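Local coordinates for protein RNA-dependent RNA Polymerase (Bombyx mori cytoplasmic polyhedrosis virus, PDB 6TZ0) that catalyses template-directed RNA synthesis as an RNA-directed RNA polymerase, serving both transcription and replication of a double-stranded RNA virus genome, at residues S500-Y504 with R641-T646; L542-I546 with Q717-V721; F792-N798 with D824-L830; E859-T865 with H1185-T1191. One frame throughout, in Å; residues are numbered along the deposited sequence.

Contacts 1 and 2 tie the catalytic polymerase region together and interlock along the chain: 500-504 and 542-546 come first, and 641-646 and 717-721 then return to them in that order. Their centres lie 30 Å apart. Contact 1 joins the starts of helices 501-508 and 644-665, whereas contact 2 packs the bend 717-721, at the start of strand 720-722, on strand 541-548, which carries the metal-binding D547. Contact 3 follows in series, pairing strands 791-795 and 827-831 beside ATP-binding R791, its centre about 60 Å from that of contact 2. Contact 4, its centre about 40 Å from that of contact 3, ties the loop 859-865 to the end of helix 1174-1188, away from the known binding sites.

Contact 1 (S500-Y504 with R641-T646); sequences SFMPY and RADTST
S500, just before helix 501-508, and Y504 in its first turn pack against A642 and D643, the turn that leads into helix 644-665. Lying between the metal-binding D547 and D680 and following S639, this turn and long helix are consistent with motif B of the polymerase palm. Y504 CG stands anti to the backbone N (chi1 168°), a setting that lays the ring along the turn. Its CB sits 3.7 Å from D643 CB. One bond further out, CG lies 3.6 Å from A642 O, and CD1 is closer still, 3.2 Å from that oxygen. CD1 also touches a methyl of the new helix, T646 CG2, at 3.8 Å, and CE1 stays beside that methyl, the two side chains crossing at about a right angle. A mostly apolar ring suits a place where it can touch both a carbonyl oxygen and a methyl.

At the other end S500 is small enough to let the turn come close. Its OG, placed between its own N and carbonyl carbon, is bonded to L497 O and also receives a weak bond from A642 N. A642, with only a methyl, fits directly against that serine. R641 runs extended past S500, meeting S500 CB at the edge of its guanidinium, and its charge finds its main partner in E612. D643 occupies the N-cap position without making a capping bond; its OD1 faces R641 NE by charge alone and has a weak hydrogen bond with Y637 OH, while P503 CB rests 3.4 Å from D643 OD2.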
# COMPACT_ATOMS: atom_id res chain seq x y z
N SER A 500 0.09 -10.62 -9.11
CA SER A 500 -0.90 -10.54 -8.04
C SER A 500 -2.17 -9.82 -8.46
O SER A 500 -2.96 -9.46 -7.59
CB SER A 500 -0.29 -9.84 -6.83
OG SER A 500 0.04 -8.50 -7.14
N PHE A 501 -2.39 -9.61 -9.75
CA PHE A 501 -3.52 -8.78 -10.16
C PHE A 501 -4.79 -9.61 -10.31
O PHE A 501 -5.87 -9.16 -9.92
CB PHE A 501 -3.20 -8.04 -11.45
CG PHE A 501 -4.26 -7.09 -11.86
CD1 PHE A 501 -4.49 -5.93 -11.14
CD2 PHE A 501 -5.03 -7.33 -12.99
CE1 PHE A 501 -5.47 -5.05 -11.51
CE2 PHE A 501 -6.01 -6.45 -13.36
CZ PHE A 501 -6.23 -5.31 -12.63
N MET A 502 -4.69 -10.80 -10.88
CA MET A 502 -5.87 -11.66 -11.00
C MET A 502 -6.35 -12.26 -9.67
O MET A 502 -7.57 -12.37 -9.50
CB MET A 502 -5.61 -12.73 -12.06
CG MET A 502 -6.81 -13.62 -12.40
SD MET A 502 -8.25 -12.76 -13.02
CE MET A 502 -7.75 -12.42 -14.70
N PRO A 503 -5.49 -12.64 -8.69
CA PRO A 503 -6.04 -12.92 -7.35
C PRO A 503 -6.76 -11.75 -6.70
O PRO A 503 -7.78 -11.94 -6.04
CB PRO A 503 -4.80 -13.35 -6.55
CG PRO A 503 -3.93 -13.93 -7.55
CD PRO A 503 -4.10 -13.14 -8.78
N TYR A 504 -6.25 -10.53 -6.90
CA TYR A 504 -6.94 -9.33 -6.44
C TYR A 504 -8.28 -9.15 -7.12
O TYR A 504 -9.28 -8.82 -6.47
CB TYR A 504 -6.05 -8.10 -6.67
CG TYR A 504 -6.78 -6.79 -6.49
CD1 TYR A 504 -7.17 -6.36 -5.24
CD2 TYR A 504 -7.08 -5.99 -7.58
CE1 TYR A 504 -7.85 -5.18 -5.07
CE2 TYR A 504 -7.76 -4.81 -7.43
CZ TYR A 504 -8.14 -4.41 -6.18
OH TYR A 504 -8.80 -3.22 -6.02
N ARG A 641 1.42 -5.00 -2.32
CA ARG A 641 0.96 -5.92 -3.34
C ARG A 641 -0.46 -5.53 -3.75
O ARG A 641 -1.10 -4.69 -3.12
CB ARG A 641 1.03 -7.33 -2.76
CG ARG A 641 1.05 -8.48 -3.70
CD ARG A 641 1.25 -9.74 -2.91
NE ARG A 641 1.19 -10.92 -3.75
CZ ARG A 641 1.31 -12.16 -3.29
NH1 ARG A 641 1.25 -13.18 -4.12
NH2 ARG A 641 1.49 -12.37 -1.99
N ALA A 642 -0.95 -6.12 -4.84
CA ALA A 642 -2.28 -5.75 -5.33
C ALA A 642 -3.37 -6.30 -4.43
O ALA A 642 -4.32 -5.59 -4.09
CB ALA A 642 -2.46 -6.22 -6.77
N ASP A 643 -3.24 -7.56 -4.00
CA ASP A 643 -4.27 -8.24 -3.23
C ASP A 643 -3.99 -8.24 -1.73
O ASP A 643 -4.30 -9.22 -1.05
CB ASP A 643 -4.45 -9.67 -3.73
CG ASP A 643 -3.16 -10.48 -3.72
OD1 ASP A 643 -2.08 -9.93 -3.40
OD2 ASP A 643 -3.22 -11.68 -4.03
N THR A 644 -3.41 -7.17 -1.18
CA THR A 644 -2.99 -7.25 0.21
C THR A 644 -4.15 -7.09 1.19
O THR A 644 -4.24 -7.85 2.16
CB THR A 644 -1.87 -6.24 0.49
OG1 THR A 644 -1.56 -6.25 1.89
CG2 THR A 644 -2.21 -4.82 0.01
N SER A 645 -5.05 -6.14 0.96
CA SER A 645 -6.16 -5.96 1.89
C SER A 645 -7.25 -7.00 1.66
O SER A 645 -7.86 -7.49 2.63
CB SER A 645 -6.73 -4.55 1.75
OG SER A 645 -7.85 -4.35 2.58
N THR A 646 -7.46 -7.38 0.40
CA THR A 646 -8.49 -8.36 0.07
C THR A 646 -8.15 -9.73 0.61
O THR A 646 -9.07 -10.47 0.98
CB THR A 646 -8.69 -8.46 -1.44
OG1 THR A 646 -7.49 -8.95 -2.05
CG2 THR A 646 -9.02 -7.11 -2.02

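Contact 2 (L542-I546 with Q717-V721); sequences LLSSI and QNSIV
S545 and V721 meet through a single hydroxyl: V721 N donates to S545 OG over 2.8 Å, at an N-H...O angle of 155°. The serine belongs to strand 541-548, which in the polymerase palm carries the metal-binding D547, and its OG stands anti to the carbonyl carbon (chi1 -61°), the setting that carries it across to the returning chain. The side chain of V721 is about 7 Å from that of D681. Beside S545, I720 extends CG1 anti to its own N and then turns at chi2 to bring CD1 back over the strand. That methyl, I720 CD1, ends 3.3 Å from S545 OG and 3.7 Å from L543 CB, while also passing S544 N. L543 reaches across in turn: its CG, anti to the carbonyl carbon (chi1 -58°), sends CD1 to within 3.4 Å of S719 N. Branched, apolar residues suit this buried seam, where strand 682-687 adds I685 and M683.

The backbone of 542-546 is already paired on both flanks, with S716 and E714 on one, F686 and E684 on the other. The returning segment therefore packs on its face, and a serine hydroxyl, rather than a strand carbonyl, satisfies the amide of V721.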
# COMPACT_ATOMS: atom_id res chain seq x y z
N LEU A 542 -23.01 -8.42 23.25
CA LEU A 542 -21.60 -8.58 23.60
C LEU A 542 -20.75 -8.07 22.45
O LEU A 542 -20.84 -8.59 21.34
CB LEU A 542 -21.26 -10.03 23.91
CG LEU A 542 -19.80 -10.22 24.30
CD1 LEU A 542 -19.50 -9.47 25.57
CD2 LEU A 542 -19.45 -11.67 24.45
N LEU A 543 -19.94 -7.07 22.73
CA LEU A 543 -19.11 -6.43 21.72
C LEU A 543 -17.72 -7.06 21.75
O LEU A 543 -17.22 -7.43 22.82
CB LEU A 543 -19.03 -4.93 22.00
CG LEU A 543 -20.41 -4.27 22.00
CD1 LEU A 543 -20.34 -2.84 22.46
CD2 LEU A 543 -21.06 -4.34 20.64
N SER A 544 -17.11 -7.21 20.58
CA SER A 544 -15.80 -7.85 20.49
C SER A 544 -14.95 -7.12 19.46
O SER A 544 -15.18 -7.25 18.25
CB SER A 544 -15.93 -9.32 20.13
OG SER A 544 -14.66 -9.94 20.04
N SER A 545 -13.97 -6.35 19.94
CA SER A 545 -12.96 -5.75 19.07
C SER A 545 -11.69 -6.60 19.11
O SER A 545 -10.65 -6.20 19.62
CB SER A 545 -12.67 -4.32 19.51
OG SER A 545 -13.82 -3.51 19.42
N ILE A 546 -11.82 -7.81 18.57
CA ILE A 546 -10.73 -8.78 18.60
C ILE A 546 -9.57 -8.29 17.73
O ILE A 546 -9.77 -7.80 16.61
CB ILE A 546 -11.24 -10.17 18.18
CG1 ILE A 546 -10.13 -11.22 18.21
CG2 ILE A 546 -12.00 -10.14 16.86
CD1 ILE A 546 -9.65 -11.54 19.58
N GLN A 717 -19.04 -5.14 27.08
CA GLN A 717 -20.47 -4.98 27.00
C GLN A 717 -20.86 -3.64 26.40
O GLN A 717 -21.91 -3.54 25.74
CB GLN A 717 -21.08 -5.16 28.40
CG GLN A 717 -22.57 -4.95 28.52
CD GLN A 717 -23.13 -5.43 29.83
OE1 GLN A 717 -22.44 -6.07 30.62
NE2 GLN A 717 -24.39 -5.10 30.09
N ASN A 718 -20.02 -2.61 26.53
CA ASN A 718 -20.48 -1.29 26.16
C ASN A 718 -19.43 -0.44 25.44
O ASN A 718 -19.51 0.79 25.48
CB ASN A 718 -21.01 -0.56 27.39
CG ASN A 718 -20.05 -0.60 28.56
OD1 ASN A 718 -18.91 -1.04 28.42
ND2 ASN A 718 -20.52 -0.19 29.72
N SER A 719 -18.48 -1.05 24.74
CA SER A 719 -17.50 -0.28 23.99
C SER A 719 -16.99 -1.09 22.81
O SER A 719 -16.77 -2.30 22.94
CB SER A 719 -16.32 0.14 24.88
OG SER A 719 -15.58 -0.97 25.32
N ILE A 720 -16.80 -0.43 21.68
CA ILE A 720 -16.44 -1.10 20.44
C ILE A 720 -15.47 -0.20 19.66
O ILE A 720 -15.56 1.03 19.73
CB ILE A 720 -17.71 -1.46 19.63
CG1 ILE A 720 -17.40 -2.46 18.51
CG2 ILE A 720 -18.46 -0.23 19.11
CD1 ILE A 720 -17.08 -3.82 19.01
N VAL A 721 -14.50 -0.82 18.99
CA VAL A 721 -13.46 -0.11 18.26
C VAL A 721 -13.43 -0.63 16.83
O VAL A 721 -13.35 -1.84 16.61
CB VAL A 721 -12.06 -0.29 18.89
CG1 VAL A 721 -11.05 0.59 18.20
CG2 VAL A 721 -12.06 -0.04 20.38

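Contact 3 (F792-N798 with D824-L830); sequences FTLSVDN and DSTLMSL
F792 pairs with L830 and L794 with M828 as hydrogen-bonded pairs of an antiparallel β-ladder, with T793–S829 and S795–L827 as the non-hydrogen-bonded pairs between them. The tight part lies along this ladder. M828 N donates to L794 O over 2.7 Å, nearly straight at 174°. V796 N carries the ladder one step further, to T826 O at 2.9 Å. CA-H...O contacts, such as T793 CA to M828 O at 3.4 Å, fill in between the amide bonds.

On the buried face, F792 and L830 point the same way and lie side by side, and L830 CD2 meets the phenyl at its edge, 3.8 Å from F792 CD2. Just past the strand, V796 has CG1 anti to the carbonyl carbon (chi1 -67°), which leaves CG2 between N and carbonyl carbon, where V796 CG2 presses on M828 CB at 3.7 Å. Bulky apolar residues suit this side. The other face is looser and closer to solvent, with the exposed T793 and L827 touching lightly through T793 CB and L827 CD1.

The end beyond V796 is polar and irregular, with D824 exposed. D797 OD1 lies 3.7 Å from D824 OD1, two like charges that would be expected to repel, while D797 OD1 also receives N798 N within its own segment. S825 bends the chain with a left-handed backbone.

Strand 791-795 forms one edge of the sheet and 827-831 its middle, with S829 bonded to V815 of strand 813-815; helix 801-808 covers V796 and M828 through Y801, and the ATP-binding R791 adjoins S829.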
# COMPACT_ATOMS: atom_id res chain seq x y z
N PHE A 792 7.98 35.64 3.76
CA PHE A 792 8.24 35.40 2.35
C PHE A 792 9.46 36.17 1.84
O PHE A 792 9.52 37.39 1.98
CB PHE A 792 7.00 35.79 1.55
CG PHE A 792 6.97 35.24 0.15
CD1 PHE A 792 6.82 33.88 -0.08
CD2 PHE A 792 7.07 36.09 -0.94
CE1 PHE A 792 6.79 33.38 -1.36
CE2 PHE A 792 7.03 35.59 -2.23
CZ PHE A 792 6.90 34.23 -2.44
N THR A 793 10.42 35.48 1.23
CA THR A 793 11.59 36.13 0.65
C THR A 793 11.58 35.92 -0.85
O THR A 793 11.31 34.82 -1.32
CB THR A 793 12.89 35.58 1.25
OG1 THR A 793 12.98 34.18 0.97
CG2 THR A 793 12.90 35.80 2.75
N LEU A 794 11.88 36.98 -1.59
CA LEU A 794 11.85 36.91 -3.04
C LEU A 794 13.02 37.69 -3.62
O LEU A 794 13.30 38.81 -3.19
CB LEU A 794 10.52 37.45 -3.58
CG LEU A 794 10.31 37.32 -5.09
CD1 LEU A 794 10.41 35.87 -5.50
CD2 LEU A 794 8.96 37.90 -5.48
N SER A 795 13.70 37.08 -4.59
CA SER A 795 14.82 37.72 -5.25
C SER A 795 14.32 38.82 -6.17
O SER A 795 13.38 38.62 -6.93
CB SER A 795 15.64 36.70 -6.03
OG SER A 795 14.87 36.09 -7.05
N VAL A 796 14.92 40.00 -6.05
CA VAL A 796 14.48 41.18 -6.79
C VAL A 796 15.70 41.80 -7.48
O VAL A 796 16.82 41.72 -6.97
CB VAL A 796 13.77 42.20 -5.87
CG1 VAL A 796 12.45 41.65 -5.36
CG2 VAL A 796 14.64 42.50 -4.68
N ASP A 797 15.46 42.40 -8.64
CA ASP A 797 16.55 42.88 -9.48
C ASP A 797 17.12 44.18 -8.91
O ASP A 797 16.43 44.93 -8.22
CB ASP A 797 16.05 43.09 -10.91
CG ASP A 797 17.18 43.18 -11.92
OD1 ASP A 797 18.36 43.10 -11.53
OD2 ASP A 797 16.87 43.31 -13.13
N ASN A 798 18.39 44.44 -9.22
CA ASN A 798 19.10 45.56 -8.60
C ASN A 798 18.68 46.91 -9.17
O ASN A 798 18.51 47.87 -8.42
CB ASN A 798 20.61 45.39 -8.77
CG ASN A 798 21.16 44.29 -7.92
OD1 ASN A 798 20.75 44.12 -6.77
ND2 ASN A 798 22.10 43.53 -8.47
N ASP A 824 24.46 39.50 -8.31
CA ASP A 824 23.31 40.24 -8.80
C ASP A 824 22.03 39.68 -8.19
O ASP A 824 21.97 38.52 -7.78
CB ASP A 824 23.26 40.16 -10.33
CG ASP A 824 22.28 41.15 -10.96
OD1 ASP A 824 21.65 41.94 -10.22
OD2 ASP A 824 22.15 41.14 -12.20
N SER A 825 21.00 40.53 -8.14
CA SER A 825 19.62 40.20 -7.76
C SER A 825 19.55 39.64 -6.33
O SER A 825 19.30 38.45 -6.10
CB SER A 825 18.97 39.23 -8.76
OG SER A 825 19.52 37.93 -8.67
N THR A 826 19.81 40.53 -5.37
CA THR A 826 19.62 40.18 -3.97
C THR A 826 18.13 39.99 -3.66
O THR A 826 17.25 40.42 -4.39
CB THR A 826 20.20 41.26 -3.05
OG1 THR A 826 20.07 40.85 -1.68
CG2 THR A 826 19.48 42.59 -3.25
N LEU A 827 17.87 39.32 -2.54
CA LEU A 827 16.52 38.93 -2.19
C LEU A 827 15.94 39.87 -1.14
O LEU A 827 16.62 40.32 -0.23
CB LEU A 827 16.48 37.47 -1.72
CG LEU A 827 17.30 36.95 -0.53
CD1 LEU A 827 16.52 37.00 0.78
CD2 LEU A 827 17.76 35.53 -0.82
N MET A 828 14.65 40.16 -1.30
CA MET A 828 13.93 41.09 -0.45
C MET A 828 12.96 40.33 0.44
O MET A 828 12.25 39.43 -0.03
CB MET A 828 13.17 42.12 -1.30
CG MET A 828 12.56 43.27 -0.54
SD MET A 828 11.61 44.33 -1.64
CE MET A 828 12.89 45.19 -2.54
N SER A 829 12.94 40.67 1.72
CA SER A 829 12.08 40.02 2.69
C SER A 829 10.79 40.83 2.84
O SER A 829 10.83 41.98 3.27
CB SER A 829 12.79 39.88 4.03
OG SER A 829 11.96 39.29 5.01
N LEU A 830 9.66 40.23 2.49
CA LEU A 830 8.36 40.83 2.75
C LEU A 830 7.55 39.90 3.64
O LEU A 830 7.57 38.68 3.47
CB LEU A 830 7.57 41.16 1.47
CG LEU A 830 6.99 40.10 0.53
CD1 LEU A 830 5.79 40.67 -0.19
CD2 LEU A 830 8.02 39.70 -0.49

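Contact 4 (E859-T865 with H1185-T1191); sequences EDESMFT and HILRSIT
E859 and E861 reach R1188 from a loop, forming a salt-bridge network at the C-terminal end of helix 1174-1188 in which both carboxylate planes are turned nearly perpendicular to the guanidinium, 79° and 83° from it. E861 makes the close bridge, OE2 to R1188 NH2 at 2.8 Å. E859 OE1 lies 3.7 Å from R1188 NE, a long pair held by charge alone. A kink at chi2 of -103° swings the arginine's end toward the loop, and its CG lies against T865 OG1 at 3.5 Å. Two acidic neighbours suit so buried an arginine, and E861's other oxygen is satisfied by K871 and A847, a setting likely to favour the charged forms.

The backbone supplies the second tie: S862 N donates to R1188 O over 3.1 Å, so a carbonyl at the helix end gains a partner from the loop. S862 also opens the type I turn ending at T865. Just past the helix, S1189 turns its hydroxyl back to H1185 O, bonding at 2.9 Å, while its CB touches E859 OE1. H1185 NE2 gives E859 OE2 only a weak bond, the imidazole itself being stacked on F1024.

Away from the charges the contact becomes apolar. F864, held in the turn, lays its CB against L1187 CD2, and its ring crosses I1190 at about a right angle, F864 CD2 meeting I1190 CD1 at 3.5 Å.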
# COMPACT_ATOMS: atom_id res chain seq x y z
N GLU A 859 -19.16 39.25 13.33
CA GLU A 859 -19.38 38.05 14.13
C GLU A 859 -18.10 37.24 14.30
O GLU A 859 -17.31 37.10 13.36
CB GLU A 859 -20.48 37.21 13.50
CG GLU A 859 -21.85 37.84 13.69
CD GLU A 859 -22.93 37.17 12.89
OE1 GLU A 859 -22.59 36.36 12.00
OE2 GLU A 859 -24.12 37.43 13.17
N ASP A 860 -17.90 36.73 15.51
CA ASP A 860 -16.80 35.81 15.80
C ASP A 860 -17.08 34.51 15.07
O ASP A 860 -17.92 33.71 15.50
CB ASP A 860 -16.69 35.59 17.31
CG ASP A 860 -15.41 34.89 17.72
OD1 ASP A 860 -14.57 34.57 16.85
OD2 ASP A 860 -15.24 34.65 18.93
N GLU A 861 -16.39 34.30 13.95
CA GLU A 861 -16.74 33.22 13.04
C GLU A 861 -16.38 31.88 13.66
O GLU A 861 -15.25 31.65 14.08
CB GLU A 861 -16.03 33.40 11.71
CG GLU A 861 -16.46 34.64 10.96
CD GLU A 861 -15.81 34.77 9.61
OE1 GLU A 861 -14.94 33.94 9.29
OE2 GLU A 861 -16.15 35.71 8.87
N SER A 862 -17.37 31.00 13.72
CA SER A 862 -17.26 29.77 14.49
C SER A 862 -16.48 28.73 13.71
O SER A 862 -15.99 28.97 12.61
CB SER A 862 -18.66 29.27 14.86
OG SER A 862 -18.59 28.11 15.65
N MET A 863 -16.38 27.53 14.27
CA MET A 863 -15.64 26.46 13.65
C MET A 863 -16.41 25.77 12.53
O MET A 863 -15.89 24.83 11.93
CB MET A 863 -15.23 25.43 14.70
CG MET A 863 -14.40 26.05 15.80
SD MET A 863 -12.96 26.87 15.12
CE MET A 863 -12.05 25.45 14.54
N PHE A 864 -17.63 26.22 12.25
CA PHE A 864 -18.46 25.63 11.21
C PHE A 864 -18.71 26.59 10.07
O PHE A 864 -19.68 26.42 9.32
CB PHE A 864 -19.79 25.17 11.79
CG PHE A 864 -19.65 24.22 12.92
CD1 PHE A 864 -19.29 22.91 12.70
CD2 PHE A 864 -19.89 24.64 14.21
CE1 PHE A 864 -19.18 22.05 13.75
CE2 PHE A 864 -19.79 23.77 15.27
CZ PHE A 864 -19.43 22.47 15.03
N THR A 865 -17.88 27.62 9.92
CA THR A 865 -18.12 28.58 8.86
C THR A 865 -17.57 28.07 7.53
O THR A 865 -16.59 27.33 7.47
CB THR A 865 -17.51 29.94 9.22
OG1 THR A 865 -17.78 30.89 8.18
CG2 THR A 865 -16.02 29.84 9.44
N HIS A 1185 -25.40 31.43 7.47
CA HIS A 1185 -25.36 32.40 8.56
C HIS A 1185 -25.56 31.75 9.92
O HIS A 1185 -24.95 32.17 10.90
CB HIS A 1185 -26.42 33.48 8.35
CG HIS A 1185 -26.42 34.53 9.42
ND1 HIS A 1185 -27.20 34.42 10.56
CD2 HIS A 1185 -25.73 35.68 9.55
CE1 HIS A 1185 -27.00 35.48 11.32
NE2 HIS A 1185 -26.11 36.25 10.74
N ILE A 1186 -26.41 30.73 10.00
CA ILE A 1186 -26.65 30.09 11.29
C ILE A 1186 -25.45 29.26 11.71
O ILE A 1186 -25.05 29.29 12.88
CB ILE A 1186 -27.96 29.29 11.25
CG1 ILE A 1186 -29.13 30.27 11.20
CG2 ILE A 1186 -28.12 28.41 12.46
CD1 ILE A 1186 -30.43 29.64 10.80
N LEU A 1187 -24.81 28.55 10.77
CA LEU A 1187 -23.57 27.85 11.12
C LEU A 1187 -22.42 28.80 11.42
O LEU A 1187 -21.53 28.46 12.21
CB LEU A 1187 -23.14 26.90 10.01
CG LEU A 1187 -23.86 25.59 9.74
CD1 LEU A 1187 -23.23 24.97 8.53
CD2 LEU A 1187 -23.74 24.67 10.93
N ARG A 1188 -22.40 29.98 10.80
CA ARG A 1188 -21.27 30.88 10.96
C ARG A 1188 -21.26 31.54 12.33
O ARG A 1188 -20.19 31.93 12.82
CB ARG A 1188 -21.32 31.91 9.82
CG ARG A 1188 -20.20 32.94 9.73
CD ARG A 1188 -20.66 34.28 10.25
NE ARG A 1188 -19.66 35.33 10.06
CZ ARG A 1188 -19.59 36.10 8.99
NH1 ARG A 1188 -20.46 35.96 8.00
NH2 ARG A 1188 -18.65 37.03 8.90
N SER A 1189 -22.41 31.66 12.99
CA SER A 1189 -22.54 32.47 14.19
C SER A 1189 -23.28 31.73 15.30
O SER A 1189 -24.25 32.23 15.86
CB SER A 1189 -23.26 33.77 13.87
OG SER A 1189 -24.59 33.53 13.46
N ILE A 1190 -22.82 30.52 15.62
CA ILE A 1190 -23.50 29.73 16.65
C ILE A 1190 -23.16 30.27 18.04
O ILE A 1190 -23.91 30.07 19.00
CB ILE A 1190 -23.13 28.25 16.51
CG1 ILE A 1190 -23.23 27.85 15.06
CG2 ILE A 1190 -24.11 27.36 17.26
CD1 ILE A 1190 -22.81 26.48 14.77
N THR A 1191 -22.04 30.98 18.15
CA THR A 1191 -21.53 31.38 19.46
C THR A 1191 -22.40 32.46 20.11
O THR A 1191 -22.48 32.53 21.34
CB THR A 1191 -20.10 31.88 19.33
OG1 THR A 1191 -20.08 33.03 18.47
CG2 THR A 1191 -19.23 30.82 18.73